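Local coordinates for DegV family protein (Eubacterium eligens, PDB 3FDJ) that is of unknown function but, like some DegV relatives, may bind a fatty acid, at residues Leu6-Leu17 with Gly119-Gln130. Numbering follows the deposited sequence.
Sequences LVADSACDIKEL and GPQMRIILEQLQ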
loop_
_atom_site.group_PDB
_atom_site.type_symbol
_atom_site.label_atom_id
_atom_site.label_comp_id
_atom_site.label_asym_id
_atom_site.label_seq_id
_atom_site.Cartn_x
_atom_site.Cartn_y
_atom_site.Cartn_z
ATOM N N LEU A 6 12.486 -10.449 -3.830
ATOM C CA LEU A 6 11.679 -9.298 -3.462
ATOM C C LEU A 6 10.958 -9.542 -2.115
ATOM O O LEU A 6 10.396 -10.609 -1.883
ATOM C CB LEU A 6 10.677 -8.975 -4.588
ATOM C CG LEU A 6 11.276 -8.707 -5.972
ATOM C CD1 LEU A 6 10.154 -8.319 -6.995
ATOM C CD2 LEU A 6 12.388 -7.668 -5.938
ATOM N N VAL A 7 10.998 -8.551 -1.231
ATOM C CA VAL A 7 10.356 -8.633 0.079
ATOM C C VAL A 7 9.542 -7.362 0.276
ATOM O O VAL A 7 9.969 -6.269 -0.157
ATOM C CB VAL A 7 11.412 -8.785 1.207
ATOM C CG1 VAL A 7 10.762 -8.894 2.587
ATOM C CG2 VAL A 7 12.301 -10.042 0.978
ATOM N N ALA A 8 8.372 -7.480 0.901
ATOM C CA ALA A 8 7.591 -6.288 1.226
ATOM C C ALA A 8 6.832 -6.497 2.499
ATOM O O ALA A 8 6.486 -7.618 2.840
ATOM C CB ALA A 8 6.619 -5.952 0.088
ATOM N N ASP A 9 6.549 -5.418 3.225
ATOM C CA ASP A 9 5.586 -5.560 4.285
ATOM C C ASP A 9 4.165 -5.781 3.741
ATOM O O ASP A 9 3.849 -5.482 2.579
ATOM C CB ASP A 9 5.660 -4.427 5.278
ATOM C CG ASP A 9 5.194 -3.146 4.709
ATOM O OD1 ASP A 9 3.972 -3.059 4.379
ATOM O OD2 ASP A 9 6.030 -2.208 4.634
ATOM N N SER A 10 3.314 -6.301 4.618
ATOM C CA SER A 10 1.968 -6.740 4.246
ATOM C C SER A 10 1.023 -5.593 3.845
ATOM O O SER A 10 -0.065 -5.853 3.345
ATOM C CB SER A 10 1.358 -7.558 5.395
ATOM O OG SER A 10 1.071 -6.739 6.523
ATOM N N ALA A 11 1.446 -4.342 4.026
ATOM C CA ALA A 11 0.697 -3.201 3.471
ATOM C C ALA A 11 0.644 -3.233 1.940
ATOM O O ALA A 11 -0.133 -2.478 1.356
ATOM C CB ALA A 11 1.256 -1.887 3.947
ATOM N N CYS A 12 1.445 -4.086 1.298
ATOM C CA CYS A 12 1.383 -4.246 -0.159
ATOM C C CYS A 12 0.159 -5.041 -0.632
ATOM O O CYS A 12 -0.120 -5.095 -1.827
ATOM C CB CYS A 12 2.662 -4.885 -0.687
ATOM S SG CYS A 12 2.810 -6.612 -0.323
ATOM N N ASP A 13 -0.555 -5.659 0.314
ATOM C CA ASP A 13 -1.823 -6.396 0.076
ATOM C C ASP A 13 -1.669 -7.749 -0.649
ATOM O O ASP A 13 -2.669 -8.459 -0.816
ATOM C CB ASP A 13 -2.873 -5.555 -0.698
ATOM C CG ASP A 13 -3.163 -4.183 -0.058
ATOM O OD1 ASP A 13 -3.497 -4.145 1.150
ATOM O OD2 ASP A 13 -3.108 -3.149 -0.794
ATOM N N ILE A 14 -0.458 -8.119 -1.065
ATOM C CA ILE A 14 -0.258 -9.338 -1.863
ATOM C C ILE A 14 0.666 -10.299 -1.141
ATOM O O ILE A 14 1.432 -9.895 -0.250
ATOM C CB ILE A 14 0.244 -9.048 -3.297
ATOM C CG1 ILE A 14 1.589 -8.321 -3.304
ATOM C CG2 ILE A 14 -0.793 -8.200 -4.025
ATOM C CD1 ILE A 14 2.315 -8.334 -4.646
ATOM N N LYS A 15 0.540 -11.564 -1.521
ATOM C CA LYS A 15 1.316 -12.655 -0.930
ATOM C C LYS A 15 2.214 -13.369 -1.939
ATOM O O LYS A 15 3.094 -14.127 -1.530
ATOM C CB LYS A 15 0.378 -13.672 -0.277
ATOM C CG LYS A 15 0.065 -13.411 1.191
ATOM C CD LYS A 15 -1.106 -12.476 1.393
ATOM C CE LYS A 15 -1.444 -12.337 2.888
ATOM N NZ LYS A 15 -2.241 -11.102 3.155
ATOM N N GLU A 16 1.992 -13.142 -3.229
ATOM C CA GLU A 16 2.784 -13.732 -4.295
ATOM C C GLU A 16 2.948 -12.765 -5.462
ATOM O O GLU A 16 2.164 -11.827 -5.639
ATOM C CB GLU A 16 2.129 -15.032 -4.812
ATOM C CG GLU A 16 0.789 -14.798 -5.541
ATOM C CD GLU A 16 0.197 -16.064 -6.166
ATOM O OE1 GLU A 16 0.956 -17.030 -6.426
ATOM O OE2 GLU A 16 -1.046 -16.078 -6.393
ATOM N N LEU A 17 3.976 -13.004 -6.254
ATOM C CA LEU A 17 4.233 -12.279 -7.472
ATOM C C LEU A 17 4.596 -13.384 -8.457
ATOM O O LEU A 17 5.704 -13.924 -8.407
ATOM C CB LEU A 17 5.410 -11.335 -7.244
ATOM C CG LEU A 17 5.461 -9.840 -7.537
ATOM C CD1 LEU A 17 4.167 -9.127 -7.303
ATOM C CD2 LEU A 17 6.616 -9.240 -6.709
ATOM N N GLY A 119 0.055 0.144 -0.127
ATOM C CA GLY A 119 -0.880 -0.606 -0.944
ATOM C C GLY A 119 -0.521 -0.659 -2.406
ATOM O O GLY A 119 0.553 -1.147 -2.760
ATOM N N PRO A 120 -1.430 -0.171 -3.275
ATOM C CA PRO A 120 -1.195 -0.375 -4.689
ATOM C C PRO A 120 0.040 0.303 -5.245
ATOM O O PRO A 120 0.554 -0.141 -6.268
ATOM C CB PRO A 120 -2.476 0.158 -5.355
ATOM C CG PRO A 120 -3.067 1.065 -4.361
ATOM C CD PRO A 120 -2.745 0.421 -3.030
ATOM N N GLN A 121 0.520 1.364 -4.600
ATOM C CA GLN A 121 1.775 1.980 -5.041
ATOM C C GLN A 121 2.973 1.067 -4.738
ATOM O O GLN A 121 3.888 0.941 -5.570
ATOM C CB GLN A 121 1.927 3.392 -4.449
ATOM C CG GLN A 121 3.071 4.245 -5.074
ATOM C CD GLN A 121 2.840 5.764 -4.992
ATOM O OE1 GLN A 121 2.027 6.249 -4.209
ATOM N NE2 GLN A 121 3.623 6.527 -5.765
HETATM N N MSE A 122 2.950 0.416 -3.579
HETATM C CA MSE A 122 3.950 -0.623 -3.240
HETATM C C MSE A 122 3.859 -1.754 -4.259
HETATM O O MSE A 122 4.889 -2.221 -4.753
HETATM C CB MSE A 122 3.746 -1.174 -1.814
HETATM C CG MSE A 122 3.952 -0.138 -0.731
HETATM SE SE MSE A 122 3.552 -0.854 1.000
HETATM C CE MSE A 122 5.012 -2.212 1.102
ATOM N N ARG A 123 2.637 -2.162 -4.617
ATOM C CA ARG A 123 2.478 -3.182 -5.660
ATOM C C ARG A 123 3.103 -2.781 -6.992
ATOM O O ARG A 123 3.809 -3.586 -7.605
ATOM C CB ARG A 123 1.010 -3.592 -5.855
ATOM C CG ARG A 123 0.873 -4.688 -6.840
ATOM C CD ARG A 123 -0.527 -5.216 -6.918
ATOM N NE ARG A 123 -0.554 -6.271 -7.915
ATOM C CZ ARG A 123 -1.460 -7.244 -7.970
ATOM N NH1 ARG A 123 -2.466 -7.323 -7.083
ATOM N NH2 ARG A 123 -1.334 -8.166 -8.913
ATOM N N ILE A 124 2.850 -1.547 -7.436
ATOM C CA ILE A 124 3.430 -1.052 -8.685
ATOM C C ILE A 124 4.968 -1.057 -8.635
ATOM O O ILE A 124 5.630 -1.413 -9.606
ATOM C CB ILE A 124 2.840 0.329 -9.063
ATOM C CG1 ILE A 124 1.423 0.132 -9.601
ATOM C CG2 ILE A 124 3.690 1.045 -10.117
ATOM C CD1 ILE A 124 0.715 1.413 -10.104
ATOM N N ILE A 125 5.533 -0.647 -7.517
ATOM C CA ILE A 125 6.987 -0.706 -7.341
ATOM C C ILE A 125 7.494 -2.159 -7.479
ATOM O O ILE A 125 8.423 -2.433 -8.234
ATOM C CB ILE A 125 7.408 -0.074 -6.001
ATOM C CG1 ILE A 125 7.109 1.423 -6.039
ATOM C CG2 ILE A 125 8.897 -0.326 -5.713
ATOM C CD1 ILE A 125 7.159 2.131 -4.673
ATOM N N LEU A 126 6.857 -3.073 -6.768
ATOM C CA LEU A 126 7.241 -4.493 -6.802
ATOM C C LEU A 126 7.172 -5.046 -8.216
ATOM O O LEU A 126 8.083 -5.763 -8.649
ATOM C CB LEU A 126 6.352 -5.304 -5.873
ATOM C CG LEU A 126 6.650 -5.115 -4.400
ATOM C CD1 LEU A 126 5.461 -5.569 -3.568
ATOM C CD2 LEU A 126 7.916 -5.891 -4.010
ATOM N N GLU A 127 6.112 -4.687 -8.944
ATOM C CA GLU A 127 5.972 -5.148 -10.311
ATOM C C GLU A 127 7.045 -4.584 -11.250
ATOM O O GLU A 127 7.437 -5.238 -12.218
ATOM C CB GLU A 127 4.588 -4.863 -10.860
ATOM C CG GLU A 127 3.473 -5.680 -10.194
ATOM C CD GLU A 127 2.126 -5.396 -10.812
ATOM O OE1 GLU A 127 2.098 -5.079 -12.027
ATOM O OE2 GLU A 127 1.101 -5.502 -10.108
ATOM N N GLN A 128 7.482 -3.360 -10.996
ATOM C CA GLN A 128 8.526 -2.773 -11.812
ATOM C C GLN A 128 9.882 -3.411 -11.520
ATOM O O GLN A 128 10.678 -3.607 -12.446
ATOM C CB GLN A 128 8.589 -1.257 -11.651
ATOM C CG GLN A 128 9.540 -0.588 -12.621
ATOM C CD GLN A 128 9.144 -0.709 -14.083
ATOM O OE1 GLN A 128 8.001 -1.026 -14.432
ATOM N NE2 GLN A 128 10.110 -0.459 -14.952
ATOM N N LEU A 129 10.130 -3.744 -10.254
ATOM C CA LEU A 129 11.331 -4.462 -9.860
ATOM C C LEU A 129 11.334 -5.809 -10.596
ATOM O O LEU A 129 12.352 -6.197 -11.211
ATOM C CB LEU A 129 11.390 -4.672 -8.359
ATOM C CG LEU A 129 11.677 -3.416 -7.519
ATOM C CD1 LEU A 129 11.414 -3.713 -6.033
ATOM C CD2 LEU A 129 13.104 -2.905 -7.817
ATOM N N GLN A 130 10.182 -6.483 -10.587
ATOM C CA GLN A 130 10.060 -7.751 -11.281
ATOM C C GLN A 130 10.353 -7.618 -12.769
ATOM O O GLN A 130 11.137 -8.393 -13.324
ATOM C CB GLN A 130 8.658 -8.331 -11.092
ATOM C CG GLN A 130 8.387 -9.525 -12.006
ATOM C CD GLN A 130 7.047 -10.160 -11.725
ATOM O OE1 GLN A 130 6.240 -9.614 -10.969
ATOM N NE2 GLN A 130 6.819 -11.326 -12.307
#
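Leu126 is the bump of this contact, set in a hollow made by Leu6, Ala8, Cys12, Ile14 and Leu17. In the alpha/beta fold of this DegV family protein, strand 5-9, lying between parallel neighbours 21-30 and 77-82, is covered by helix 120-134; segments 6-9 and 120-130 run antiparallel (176°). Ala8 suits the floor because its lone methyl lets Leu126 CD1 come within 3.9 Å of Ala8 CB. CD2 of Leu126 turns toward Leu6, while Leu17 CD2 reaches Leu126 CB at 4.0 Å, its side chain crossing at about a right angle. Farther along, Leu6 CD2 lies 4.0 Å from Leu129 CB.

Met122, present as selenomethionine, fills a second hollow lined by Ala8, Asp9, Ala11 and Cys12; Cys12 CB is the ridge between the two, touching both Met122 and Leu126 CD1. A bend at the last torsion (chi3 65°) brings Met122 CE to 3.5 Å from Asp9 OD1, and SE rests against Ala11 and the backbone N of Cys12. Asp9 suits the strand end because Asp9 OD1 closes an Asx turn, accepting from Ala11 N at 2.9 Å on its anti lone pair, while OD2 accepts from Ile83 N. A leucine here would probably leave both N-H groups without these acceptors and hold the turn less firmly beside Met122.

Ile14 CG2 crosses the partly exposed Arg123 at about a right angle, 3.6 Å from Arg123 NH1. Arginine's long arm suits this place: its CD packs on Ile14 while the guanidinium is held by a salt bridge from NE to Glu127 and a cation-pi contact with Tyr256. Gly119, the N-cap, has positive phi, and a CB would strike Pro120 CD; Gly119 N gives Ala11 O a weak hydrogen bond. Gln130, its NE2 hydrogen-bonded to Arg18 O, slides past Leu17, bringing Gln130 OE1 to 3.5 Å from Leu17 CG.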